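Local structure of maltose operon transcriptional repressor (Staphylococcus aureus subsp. aureus Mu50, 3HCW) at residues V69-L74 and S256-I261; P82-L87 and M92-I97; D200-L205 and S230-I235; A206-L211 and V222-F227. The protein probably represses transcription of the maltose operon, its C-terminal fragment having the two-lobed periplasmic-binding-protein-like fold by which related regulators sense small-molecule effectors. All blocks are in the same frame, centred on the assembly; numbering follows the deposited sequence.

Contact 1 (V69-L74 and S256-I261); sequences VDAFIL and SAILNI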
loop_
_atom_site.group_PDB
_atom_site.type_symbol
_atom_site.label_atom_id
_atom_site.label_comp_id
_atom_site.label_asym_id
_atom_site.label_seq_id
_atom_site.Cartn_x
_atom_site.Cartn_y
_atom_site.Cartn_z
ATOM N N VAL A 69 -7.917 4.571 26.773
ATOM C CA VAL A 69 -6.687 5.257 26.359
ATOM C C VAL A 69 -6.458 6.518 27.179
ATOM O O VAL A 69 -7.356 6.979 27.897
ATOM C CB VAL A 69 -6.633 5.585 24.824
ATOM C CG1 VAL A 69 -6.444 4.320 23.994
ATOM C CG2 VAL A 69 -7.863 6.347 24.372
ATOM N N ASP A 70 -5.243 7.050 27.088
ATOM C CA ASP A 70 -4.863 8.263 27.814
ATOM C C ASP A 70 -5.111 9.499 26.961
ATOM O O ASP A 70 -5.418 10.571 27.478
ATOM C CB ASP A 70 -3.392 8.191 28.261
ATOM C CG ASP A 70 -3.130 7.048 29.248
ATOM O OD1 ASP A 70 -1.950 6.797 29.579
ATOM O OD2 ASP A 70 -4.104 6.400 29.692
ATOM N N ALA A 71 -4.990 9.333 25.645
ATOM C CA ALA A 71 -5.103 10.448 24.712
ATOM C C ALA A 71 -5.376 9.988 23.287
ATOM O O ALA A 71 -5.354 8.788 22.982
ATOM C CB ALA A 71 -3.845 11.290 24.757
ATOM N N PHE A 72 -5.624 10.962 22.416
ATOM C CA PHE A 72 -5.989 10.690 21.035
ATOM C C PHE A 72 -5.142 11.466 20.051
ATOM O O PHE A 72 -4.573 12.499 20.380
ATOM C CB PHE A 72 -7.453 11.036 20.807
ATOM C CG PHE A 72 -8.399 10.008 21.324
ATOM C CD1 PHE A 72 -8.777 8.946 20.522
ATOM C CD2 PHE A 72 -8.905 10.094 22.618
ATOM C CE1 PHE A 72 -9.671 7.976 20.983
ATOM C CE2 PHE A 72 -9.795 9.138 23.089
ATOM C CZ PHE A 72 -10.186 8.075 22.265
ATOM N N ILE A 73 -5.055 10.950 18.839
ATOM C CA ILE A 73 -4.490 11.695 17.728
ATOM C C ILE A 73 -5.513 11.560 16.607
ATOM O O ILE A 73 -5.724 10.452 16.105
ATOM C CB ILE A 73 -3.110 11.128 17.286
ATOM C CG1 ILE A 73 -2.072 11.219 18.418
ATOM C CG2 ILE A 73 -2.599 11.848 16.049
ATOM C CD1 ILE A 73 -0.695 10.691 18.031
ATOM N N LEU A 74 -6.186 12.664 16.260
ATOM C CA LEU A 74 -7.102 12.683 15.106
ATOM C C LEU A 74 -6.285 12.761 13.828
ATOM O O LEU A 74 -5.535 13.716 13.628
ATOM C CB LEU A 74 -8.055 13.877 15.155
ATOM C CG LEU A 74 -8.972 14.070 16.362
ATOM C CD1 LEU A 74 -9.888 15.239 16.122
ATOM C CD2 LEU A 74 -9.784 12.840 16.600
ATOM N N SER A 256 5.457 12.431 19.252
ATOM C CA SER A 256 6.228 13.255 20.189
ATOM C C SER A 256 5.384 14.302 20.910
ATOM O O SER A 256 5.508 14.454 22.125
ATOM C CB SER A 256 7.390 13.923 19.468
ATOM O OG SER A 256 8.321 12.940 19.052
ATOM N N ALA A 257 4.527 15.004 20.158
ATOM C CA ALA A 257 3.657 16.053 20.712
ATOM C C ALA A 257 2.719 15.528 21.795
ATOM O O ALA A 257 2.614 16.129 22.854
ATOM C CB ALA A 257 2.842 16.727 19.615
ATOM N N ILE A 258 2.049 14.410 21.526
ATOM C CA ILE A 258 1.060 13.868 22.460
ATOM C C ILE A 258 1.727 13.352 23.747
ATOM O O ILE A 258 1.180 13.523 24.841
ATOM C CB ILE A 258 0.123 12.823 21.777
ATOM C CG1 ILE A 258 -1.128 12.542 22.622
ATOM C CG2 ILE A 258 0.879 11.545 21.404
ATOM C CD1 ILE A 258 -1.990 13.790 22.950
ATOM N N LEU A 259 2.925 12.779 23.598
ATOM C CA LEU A 259 3.760 12.327 24.707
ATOM C C LEU A 259 4.175 13.487 25.591
ATOM O O LEU A 259 4.187 13.365 26.816
ATOM C CB LEU A 259 5.011 11.635 24.172
ATOM C CG LEU A 259 5.103 10.107 24.121
ATOM C CD1 LEU A 259 3.752 9.413 23.921
ATOM C CD2 LEU A 259 6.128 9.681 23.061
ATOM N N ASN A 260 4.501 14.611 24.955
ATOM C CA ASN A 260 4.906 15.822 25.654
ATOM C C ASN A 260 3.734 16.453 26.400
ATOM O O ASN A 260 3.898 16.945 27.515
ATOM C CB ASN A 260 5.550 16.823 24.686
ATOM C CG ASN A 260 6.957 16.395 24.218
ATOM O OD1 ASN A 260 7.577 17.086 23.412
ATOM N ND2 ASN A 260 7.451 15.260 24.713
ATOM N N ILE A 261 2.552 16.414 25.789
ATOM C CA ILE A 261 1.328 16.858 26.448
ATOM C C ILE A 261 1.037 16.009 27.704
ATOM O O ILE A 261 0.725 16.552 28.764
ATOM C CB ILE A 261 0.135 16.914 25.453
ATOM C CG1 ILE A 261 0.383 18.019 24.419
ATOM C CG2 ILE A 261 -1.196 17.140 26.177
ATOM C CD1 ILE A 261 -0.838 18.480 23.650
#
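Ile258 reaches out from helix 256-261 and sets its two branches against two residues of strand 71-74. The longer branch lies over Ala71, whose CB sits 3.6 Å from Ile258 CD1 and 3.7 Å from Ile258 CG1. The shorter branch, Ile258 CG2, meets Ile73 CD1 at 3.8 Å. Between these two points Ile258 CD1 also rests 3.9 Å from the carbonyl oxygen Phe72 O, so the isoleucine spans the strand backbone from one residue to the next but one. Alanine suits position 71 because its single methyl lets the helix side chain come close to the main chain; beta-branched isoleucine suits 258 because one residue offers two separate points of contact.

The torsions explain the division of labour. In Ile258, CG1 stands anti to the backbone N (chi1 -165°), which sends the ethyl arm to Ala71 and leaves CG2 for Ile73. Ile73 itself carries a fully extended chain (chi2 -179°), and this brings its CD1 to the helix although its CB does not head there directly.

Farther out, Ile95 of the neighbouring strand 94-97 touches Ile73 and Ile258 and widens the apolar patch. Phe72 turns to the other face of the sheet, against Leu87 and Val13. The axes of helix 256-261 and strand 71-74 are roughly antiparallel (152°) and approach to 9.4 Å. A helix from late in the chain covering an N-terminal strand is characteristic of the LacI-type periplasmic-binding-protein fold, whose chain crosses repeatedly between its lobes.

Contact 2 (P82-L87 and M92-I97); sequences PIKQML and MPFIVI
The CG of Leu87 is turned anti to its carbonyl carbon, while that of Phe94 takes the crowded position between backbone N and carbonyl carbon (chi1 66°); together these rotations put a leucine methyl over an aromatic ring. They lie in the beta-alpha-beta unit of strand 71-74, helix 82-89 and strand 94-97, a repeating element of Rossmann-like sheets. Leu87 CD1 is 4.1 Å from the centroid of the Phe94 ring and 27° off its normal, a CH-pi contact over one face. Leu87 CB lies over the same face nearer the rim, 3.7 Å from Phe94 CD1, so two leucine carbons cover that face.

One helical turn earlier, Lys84 has its CG anti to the backbone N and uses its aliphatic stem: Lys84 CG comes within 4.1 Å of Phe94 CE2, the two side chains crossing at about a right angle. A lysine fits here because its methylenes pack against the ring and Val96, while a bend at chi3 carries the amino group onward to a long, weak ion pair with Asp105. Phe108 stacks on the Phe94 ring too.

Where the chain turns back from helix to strand, it is tied by one backbone bond: Met92 N donates to Leu87 O at 2.9 Å, in the carbonyl plane but bent at the hydrogen (136°).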
loop_
_atom_site.group_PDB
_atom_site.type_symbol
_atom_site.label_atom_id
_atom_site.label_comp_id
_atom_site.label_asym_id
_atom_site.label_seq_id
_atom_site.Cartn_x
_atom_site.Cartn_y
_atom_site.Cartn_z
ATOM N N PRO A 82 -17.596 16.494 14.707
ATOM C CA PRO A 82 -18.341 16.153 15.926
ATOM C C PRO A 82 -17.578 15.225 16.872
ATOM O O PRO A 82 -17.871 15.194 18.070
ATOM C CB PRO A 82 -19.601 15.450 15.393
ATOM C CG PRO A 82 -19.598 15.667 13.908
ATOM C CD PRO A 82 -18.169 15.828 13.527
ATOM N N ILE A 83 -16.624 14.470 16.334
ATOM C CA ILE A 83 -15.760 13.627 17.157
ATOM C C ILE A 83 -14.597 14.446 17.757
ATOM O O ILE A 83 -14.124 14.136 18.844
ATOM C CB ILE A 83 -15.349 12.301 16.416
ATOM C CG1 ILE A 83 -14.609 11.322 17.338
ATOM C CG2 ILE A 83 -14.563 12.579 15.183
ATOM C CD1 ILE A 83 -13.087 11.352 17.225
ATOM N N LYS A 84 -14.172 15.505 17.066
ATOM C CA LYS A 84 -13.297 16.518 17.668
ATOM C C LYS A 84 -14.052 17.265 18.774
ATOM O O LYS A 84 -13.467 17.595 19.805
ATOM C CB LYS A 84 -12.765 17.499 16.614
ATOM C CG LYS A 84 -11.711 18.500 17.130
ATOM C CD LYS A 84 -11.020 19.266 15.999
ATOM C CE LYS A 84 -11.898 20.376 15.427
ATOM N NZ LYS A 84 -11.310 20.970 14.193
ATOM N N GLN A 85 -15.346 17.517 18.552
ATOM C CA GLN A 85 -16.231 18.087 19.580
ATOM C C GLN A 85 -16.428 17.170 20.790
ATOM O O GLN A 85 -16.520 17.647 21.922
ATOM C CB GLN A 85 -17.596 18.467 18.994
ATOM C CG GLN A 85 -17.761 19.957 18.718
ATOM C CD GLN A 85 -17.509 20.827 19.947
ATOM O OE1 GLN A 85 -16.672 21.733 19.918
ATOM N NE2 GLN A 85 -18.229 20.552 21.034
ATOM N N MET A 86 -16.489 15.862 20.531
ATOM C CA MET A 86 -16.604 14.837 21.575
ATOM C C MET A 86 -15.425 14.913 22.549
ATOM O O MET A 86 -15.631 15.037 23.755
ATOM C CB MET A 86 -16.717 13.443 20.934
ATOM C CG MET A 86 -16.904 12.260 21.894
ATOM S SD MET A 86 -17.126 10.736 20.950
ATOM C CE MET A 86 -18.857 10.904 20.528
ATOM N N LEU A 87 -14.202 14.887 22.015
ATOM C CA LEU A 87 -12.978 14.980 22.827
ATOM C C LEU A 87 -12.835 16.314 23.556
ATOM O O LEU A 87 -12.169 16.389 24.589
ATOM C CB LEU A 87 -11.732 14.746 21.972
ATOM C CG LEU A 87 -11.660 13.577 20.991
ATOM C CD1 LEU A 87 -10.400 13.696 20.167
ATOM C CD2 LEU A 87 -11.725 12.225 21.683
ATOM N N MET A 92 -10.785 15.122 26.862
ATOM C CA MET A 92 -9.696 14.235 26.461
ATOM C C MET A 92 -8.570 15.010 25.774
ATOM O O MET A 92 -8.836 15.788 24.862
ATOM C CB MET A 92 -10.209 13.126 25.537
ATOM C CG MET A 92 -11.067 12.059 26.223
ATOM S SD MET A 92 -10.273 11.241 27.625
ATOM C CE MET A 92 -8.818 10.489 26.873
ATOM N N PRO A 93 -7.314 14.807 26.221
ATOM C CA PRO A 93 -6.148 15.405 25.558
ATOM C C PRO A 93 -5.997 14.832 24.157
ATOM O O PRO A 93 -6.204 13.627 23.969
ATOM C CB PRO A 93 -4.972 14.945 26.431
ATOM C CG PRO A 93 -5.579 14.589 27.744
ATOM C CD PRO A 93 -6.910 14.004 27.390
ATOM N N PHE A 94 -5.676 15.684 23.181
ATOM C CA PHE A 94 -5.497 15.219 21.802
ATOM C C PHE A 94 -4.555 16.040 20.924
ATOM O O PHE A 94 -4.211 17.174 21.240
ATOM C CB PHE A 94 -6.843 14.968 21.086
ATOM C CG PHE A 94 -7.675 16.199 20.859
ATOM C CD1 PHE A 94 -8.573 16.636 21.829
ATOM C CD2 PHE A 94 -7.608 16.889 19.655
ATOM C CE1 PHE A 94 -9.366 17.758 21.623
ATOM C CE2 PHE A 94 -8.401 18.017 19.439
ATOM C CZ PHE A 94 -9.282 18.449 20.425
ATOM N N ILE A 95 -4.143 15.419 19.823
ATOM C CA ILE A 95 -3.433 16.075 18.730
ATOM C C ILE A 95 -4.314 15.950 17.492
ATOM O O ILE A 95 -5.121 15.025 17.397
ATOM C CB ILE A 95 -2.010 15.438 18.511
ATOM C CG1 ILE A 95 -0.924 16.383 18.994
ATOM C CG2 ILE A 95 -1.700 15.178 17.064
ATOM C CD1 ILE A 95 -0.961 16.656 20.446
ATOM N N VAL A 96 -4.191 16.895 16.565
ATOM C CA VAL A 96 -4.836 16.768 15.269
ATOM C C VAL A 96 -3.773 16.779 14.190
ATOM O O VAL A 96 -2.908 17.651 14.165
ATOM C CB VAL A 96 -5.855 17.900 15.012
ATOM C CG1 VAL A 96 -6.537 17.725 13.651
ATOM C CG2 VAL A 96 -6.900 17.951 16.123
ATOM N N ILE A 97 -3.815 15.795 13.310
ATOM C CA ILE A 97 -3.028 15.882 12.106
ATOM C C ILE A 97 -3.879 16.564 11.034
ATOM O O ILE A 97 -4.846 15.983 10.521
ATOM C CB ILE A 97 -2.482 14.524 11.662
ATOM C CG1 ILE A 97 -1.643 13.921 12.793
ATOM C CG2 ILE A 97 -1.646 14.678 10.395
ATOM C CD1 ILE A 97 -0.901 12.674 12.407
#

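Contact 3 (D200-L205 and S230-I235); sequences DAMLHL and SYLTEI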
loop_
_atom_site.group_PDB
_atom_site.type_symbol
_atom_site.label_atom_id
_atom_site.label_comp_id
_atom_site.label_asym_id
_atom_site.label_seq_id
_atom_site.Cartn_x
_atom_site.Cartn_y
_atom_site.Cartn_z
ATOM N N ASP A 200 -4.376 13.237 -4.520
ATOM C CA ASP A 200 -3.719 12.192 -3.750
ATOM C C ASP A 200 -3.396 11.034 -4.682
ATOM O O ASP A 200 -4.120 10.791 -5.638
ATOM C CB ASP A 200 -4.659 11.713 -2.624
ATOM C CG ASP A 200 -4.136 10.484 -1.902
ATOM O OD1 ASP A 200 -3.085 10.600 -1.241
ATOM O OD2 ASP A 200 -4.765 9.403 -2.006
ATOM N N ALA A 201 -2.313 10.322 -4.382
ATOM C CA ALA A 201 -1.789 9.242 -5.215
ATOM C C ALA A 201 -2.751 8.068 -5.462
ATOM O O ALA A 201 -2.752 7.501 -6.543
ATOM C CB ALA A 201 -0.490 8.728 -4.607
ATOM N N MET A 202 -3.561 7.709 -4.465
ATOM C CA MET A 202 -4.508 6.591 -4.597
ATOM C C MET A 202 -5.590 6.901 -5.629
ATOM O O MET A 202 -5.879 6.074 -6.497
ATOM C CB MET A 202 -5.113 6.228 -3.228
ATOM C CG MET A 202 -5.612 4.779 -3.111
ATOM S SD MET A 202 -4.455 3.480 -3.654
ATOM C CE MET A 202 -3.055 3.791 -2.588
ATOM N N LEU A 203 -6.142 8.113 -5.569
ATOM C CA LEU A 203 -7.038 8.602 -6.621
ATOM C C LEU A 203 -6.312 8.732 -7.982
ATOM O O LEU A 203 -6.839 8.332 -9.010
ATOM C CB LEU A 203 -7.663 9.942 -6.207
ATOM C CG LEU A 203 -8.552 10.681 -7.214
ATOM C CD1 LEU A 203 -9.766 9.828 -7.533
ATOM C CD2 LEU A 203 -8.959 12.059 -6.667
ATOM N N HIS A 204 -5.098 9.275 -7.968
ATOM C CA HIS A 204 -4.280 9.421 -9.184
ATOM C C HIS A 204 -4.058 8.117 -9.944
ATOM O O HIS A 204 -4.056 8.120 -11.168
ATOM C CB HIS A 204 -2.923 10.024 -8.830
ATOM C CG HIS A 204 -2.170 10.579 -9.998
ATOM N ND1 HIS A 204 -2.573 11.706 -10.678
ATOM C CD2 HIS A 204 -0.997 10.198 -10.565
ATOM C CE1 HIS A 204 -1.698 11.986 -11.626
ATOM N NE2 HIS A 204 -0.735 11.080 -11.583
ATOM N N LEU A 205 -3.877 7.013 -9.220
ATOM C CA LEU A 205 -3.659 5.718 -9.861
ATOM C C LEU A 205 -4.884 5.238 -10.646
ATOM O O LEU A 205 -4.735 4.592 -11.677
ATOM C CB LEU A 205 -3.238 4.664 -8.852
ATOM C CG LEU A 205 -1.854 4.757 -8.189
ATOM C CD1 LEU A 205 -1.749 3.670 -7.129
ATOM C CD2 LEU A 205 -0.704 4.639 -9.178
ATOM N N SER A 230 5.199 7.926 -2.760
ATOM C CA SER A 230 5.595 6.662 -2.176
ATOM C C SER A 230 6.181 5.827 -3.303
ATOM O O SER A 230 6.371 6.317 -4.423
ATOM C CB SER A 230 4.380 5.948 -1.577
ATOM O OG SER A 230 3.501 5.510 -2.604
ATOM N N TYR A 231 6.421 4.558 -3.003
ATOM C CA TYR A 231 6.877 3.582 -3.974
ATOM C C TYR A 231 5.895 3.437 -5.135
ATOM O O TYR A 231 6.305 3.138 -6.253
ATOM C CB TYR A 231 7.131 2.228 -3.286
ATOM C CG TYR A 231 7.843 1.213 -4.154
ATOM C CD1 TYR A 231 9.131 1.459 -4.652
ATOM C CD2 TYR A 231 7.235 0.005 -4.474
ATOM C CE1 TYR A 231 9.787 0.523 -5.458
ATOM C CE2 TYR A 231 7.881 -0.942 -5.272
ATOM C CZ TYR A 231 9.148 -0.680 -5.764
ATOM O OH TYR A 231 9.763 -1.626 -6.557
ATOM N N LEU A 232 4.616 3.707 -4.875
ATOM C CA LEU A 232 3.548 3.509 -5.863
ATOM C C LEU A 232 3.513 4.531 -6.989
ATOM O O LEU A 232 3.165 4.189 -8.113
ATOM C CB LEU A 232 2.183 3.435 -5.175
ATOM C CG LEU A 232 1.984 2.230 -4.248
ATOM C CD1 LEU A 232 0.653 2.330 -3.526
ATOM C CD2 LEU A 232 2.095 0.908 -5.017
ATOM N N THR A 233 3.854 5.782 -6.689
ATOM C CA THR A 233 3.973 6.803 -7.722
ATOM C C THR A 233 5.292 6.645 -8.478
ATOM O O THR A 233 5.354 6.915 -9.670
ATOM C CB THR A 233 3.875 8.221 -7.149
ATOM O OG1 THR A 233 4.648 8.309 -5.949
ATOM C CG2 THR A 233 2.433 8.579 -6.836
ATOM N N GLU A 234 6.333 6.204 -7.769
ATOM C CA GLU A 234 7.620 5.865 -8.362
ATOM C C GLU A 234 7.521 4.790 -9.455
ATOM O O GLU A 234 8.193 4.877 -10.474
ATOM C CB GLU A 234 8.588 5.398 -7.270
ATOM C CG GLU A 234 10.031 5.253 -7.752
ATOM C CD GLU A 234 11.014 4.881 -6.647
ATOM O OE1 GLU A 234 12.026 4.231 -6.976
ATOM O OE2 GLU A 234 10.786 5.238 -5.467
ATOM N N ILE A 235 6.686 3.778 -9.241
ATOM C CA ILE A 235 6.559 2.694 -10.221
ATOM C C ILE A 235 5.179 2.660 -10.893
ATOM O O ILE A 235 4.752 1.623 -11.403
ATOM C CB ILE A 235 6.979 1.302 -9.650
ATOM C CG1 ILE A 235 6.070 0.876 -8.486
ATOM C CG2 ILE A 235 8.466 1.322 -9.219
ATOM C CD1 ILE A 235 6.086 -0.612 -8.204
#
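Ala201 and Thr233 touch through their methyls, where two helix starts meet at the ends of parallel strands 194-198 and 222-227 in the Rossmann-like C-terminal lobe. Ala201 CB is 3.7 Å from Thr233 CG2, and the small alanine lets the two backbones approach closely, 6.7 Å between the CA atoms of Ala201 and Thr233.

The rest of the apolar contact centres on Leu232. Met202 puts its terminal methyl against it, with Met202 CE 4.1 Å from Leu232 CD1; the thioether chain, bent at chi2 and chi3, curls its end toward the leucine although its CB sets off in another direction. Leu205, a turn later, places CD2 4.0 Å from the carbonyl oxygen Leu232 O. Methionine's pliable chain and the branched methyls of Leu205 both fit against Leu232. Leu205 packs in addition on Ile235 of the second subunit, so this apolar patch runs into the dimer interface.

The polar groups are engaged away from the apolar contact, within their own segment or beyond it. Thr233 turns its hydroxyl away from the methyl contact to hydrogen-bond Asp229, leaving CG2 for Ala201. Both helices carry N-caps, whose short polar side chains take up an amide at the helix start. Ser230 OG accepts from Leu232 N at 3.1 Å. Asp200 divides its carboxylate: OD1 is bonded to Asn228 and to a glycerol probably from the crystallisation liquor, while Asp200 OD2 accepts from Met202 N at 3.2 Å, the amide standing above the carboxylate plane.

Contact 4 (A206-L211 and V222-F227); sequences AILSVL and VMTATF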
loop_
_atom_site.group_PDB
_atom_site.type_symbol
_atom_site.label_atom_id
_atom_site.label_comp_id
_atom_site.label_asym_id
_atom_site.label_seq_id
_atom_site.Cartn_x
_atom_site.Cartn_y
_atom_site.Cartn_z
ATOM N N ALA A 206 -6.082 5.562 -10.156
ATOM C CA ALA A 206 -7.321 5.260 -10.875
ATOM C C ALA A 206 -7.396 6.104 -12.145
ATOM O O ALA A 206 -7.822 5.611 -13.181
ATOM C CB ALA A 206 -8.541 5.518 -9.990
ATOM N N ILE A 207 -6.990 7.374 -12.044
ATOM C CA ILE A 207 -6.937 8.274 -13.196
ATOM C C ILE A 207 -6.022 7.716 -14.306
ATOM O O ILE A 207 -6.424 7.668 -15.460
ATOM C CB ILE A 207 -6.458 9.721 -12.820
ATOM C CG1 ILE A 207 -7.166 10.288 -11.574
ATOM C CG2 ILE A 207 -6.602 10.674 -14.015
ATOM C CD1 ILE A 207 -8.664 10.541 -11.715
ATOM N N LEU A 208 -4.806 7.296 -13.944
ATOM C CA LEU A 208 -3.834 6.773 -14.915
ATOM C C LEU A 208 -4.375 5.539 -15.627
ATOM O O LEU A 208 -4.116 5.342 -16.810
ATOM C CB LEU A 208 -2.485 6.452 -14.242
ATOM C CG LEU A 208 -1.806 7.600 -13.486
ATOM C CD1 LEU A 208 -0.605 7.133 -12.678
ATOM C CD2 LEU A 208 -1.436 8.743 -14.399
ATOM N N SER A 209 -5.153 4.737 -14.897
ATOM C CA SER A 209 -5.755 3.518 -15.424
ATOM C C SER A 209 -6.780 3.840 -16.502
ATOM O O SER A 209 -6.808 3.188 -17.548
ATOM C CB SER A 209 -6.399 2.722 -14.293
ATOM O OG SER A 209 -6.812 1.444 -14.749
ATOM N N VAL A 210 -7.593 4.866 -16.253
ATOM C CA VAL A 210 -8.597 5.304 -17.214
ATOM C C VAL A 210 -7.904 5.946 -18.424
ATOM O O VAL A 210 -8.261 5.670 -19.570
ATOM C CB VAL A 210 -9.653 6.230 -16.532
ATOM C CG1 VAL A 210 -10.458 7.020 -17.551
ATOM C CG2 VAL A 210 -10.595 5.393 -15.628
ATOM N N LEU A 211 -6.877 6.753 -18.158
ATOM C CA LEU A 211 -6.057 7.377 -19.212
ATOM C C LEU A 211 -5.379 6.332 -20.109
ATOM O O LEU A 211 -5.261 6.536 -21.317
ATOM C CB LEU A 211 -5.019 8.341 -18.604
ATOM C CG LEU A 211 -5.269 9.843 -18.453
ATOM C CD1 LEU A 211 -6.739 10.238 -18.289
ATOM C CD2 LEU A 211 -4.433 10.413 -17.328
ATOM N N VAL A 222 -0.762 14.429 -22.338
ATOM C CA VAL A 222 -0.919 15.230 -21.124
ATOM C C VAL A 222 0.157 14.899 -20.106
ATOM O O VAL A 222 0.640 13.773 -20.033
ATOM C CB VAL A 222 -2.315 15.053 -20.426
ATOM C CG1 VAL A 222 -3.415 15.661 -21.244
ATOM C CG2 VAL A 222 -2.606 13.585 -20.088
ATOM N N MET A 223 0.536 15.900 -19.321
ATOM C CA MET A 223 1.455 15.714 -18.208
ATOM C C MET A 223 0.634 15.445 -16.936
ATOM O O MET A 223 -0.496 15.937 -16.778
ATOM C CB MET A 223 2.355 16.950 -18.021
ATOM C CG MET A 223 3.442 17.198 -19.126
ATOM S SD MET A 223 4.540 18.632 -18.789
ATOM C CE MET A 223 3.448 19.736 -17.932
ATOM N N THR A 224 1.179 14.642 -16.032
ATOM C CA THR A 224 0.443 14.299 -14.813
ATOM C C THR A 224 1.329 14.431 -13.598
ATOM O O THR A 224 2.556 14.296 -13.693
ATOM C CB THR A 224 -0.209 12.874 -14.855
ATOM O OG1 THR A 224 0.800 11.874 -14.996
ATOM C CG2 THR A 224 -1.202 12.746 -16.016
ATOM N N ALA A 225 0.691 14.727 -12.469
ATOM C CA ALA A 225 1.351 14.864 -11.187
ATOM C C ALA A 225 0.325 14.725 -10.057
ATOM O O ALA A 225 -0.879 14.861 -10.285
ATOM C CB ALA A 225 2.066 16.214 -11.104
ATOM N N THR A 226 0.808 14.460 -8.846
ATOM C CA THR A 226 -0.059 14.266 -7.689
ATOM C C THR A 226 0.636 14.570 -6.358
ATOM O O THR A 226 1.732 15.123 -6.347
ATOM C CB THR A 226 -0.656 12.834 -7.671
ATOM O OG1 THR A 226 -1.599 12.714 -6.594
ATOM C CG2 THR A 226 0.432 11.781 -7.554
ATOM N N PHE A 227 -0.017 14.212 -5.248
ATOM C CA PHE A 227 0.527 14.398 -3.906
ATOM C C PHE A 227 0.715 13.068 -3.194
ATOM O O PHE A 227 0.061 12.085 -3.542
ATOM C CB PHE A 227 -0.388 15.286 -3.059
ATOM C CG PHE A 227 -0.582 16.663 -3.612
ATOM C CD1 PHE A 227 0.147 17.741 -3.106
ATOM C CD2 PHE A 227 -1.513 16.891 -4.624
ATOM C CE1 PHE A 227 -0.059 19.016 -3.619
ATOM C CE2 PHE A 227 -1.728 18.150 -5.127
ATOM C CZ PHE A 227 -1.007 19.207 -4.633
#
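Leu208 is the first residue of helix 206-211 to meet the strand, bringing a methyl to the side chain of Thr224. Its CG sits anti to the carbonyl carbon (chi1 -56°), which swings the branched end round to the strand although CB starts off to one side. Leu208 CD2 then lies 3.9 Å from Thr224 OG1, a van der Waals touch; the hydroxyl has its polar partner elsewhere, in Gln240. Next comes Ser209, on another face of the helix, where its OG hydrogen-bonds to Ala236 O of the second subunit.

One turn on from Leu208, Leu211 points at the strand directly and meets Thr224 tip to tip, Leu211 CD2 4.2 Å from Thr224 CG2. Threonine suits this place because its methyl packs toward Leu211 while its hydroxyl, beside Leu208, keeps that bond to Gln240. The fit is light, burying 108 Å² in all.

Helix 201-213 is the crossover of the beta-alpha-beta unit that joins strand 194-198 to strand 222-227, a standard element of this fold. Leu211 also touches Ile196 on the first of those strands and Met180 on helix 173-187, while strand 222-227 lies between 194-198 and 241-244, with helix 115-129 over its other face.

The four contacts form two pairs, one in each lobe. Contacts 1 and 2, with centres 10 Å apart, share adjacent strands, joined by probable hydrogen bonds such as Leu74 O to Ile97 N at 2.7 Å; helices from the two contacts cover opposite faces of this part of the sheet. Contacts 3 and 4, 9 Å apart, both use helix 201-213 and both reach the second subunit. Between the pairs, centres are 30 to 37 Å apart, and contacts 2 and 3 approach no nearer than about 12 Å between nearest atoms. In relatives of this fold the effector binds between the lobes; glycerol contacts at Ile97 O (weak) and Asp200 are consistent with such a cleft.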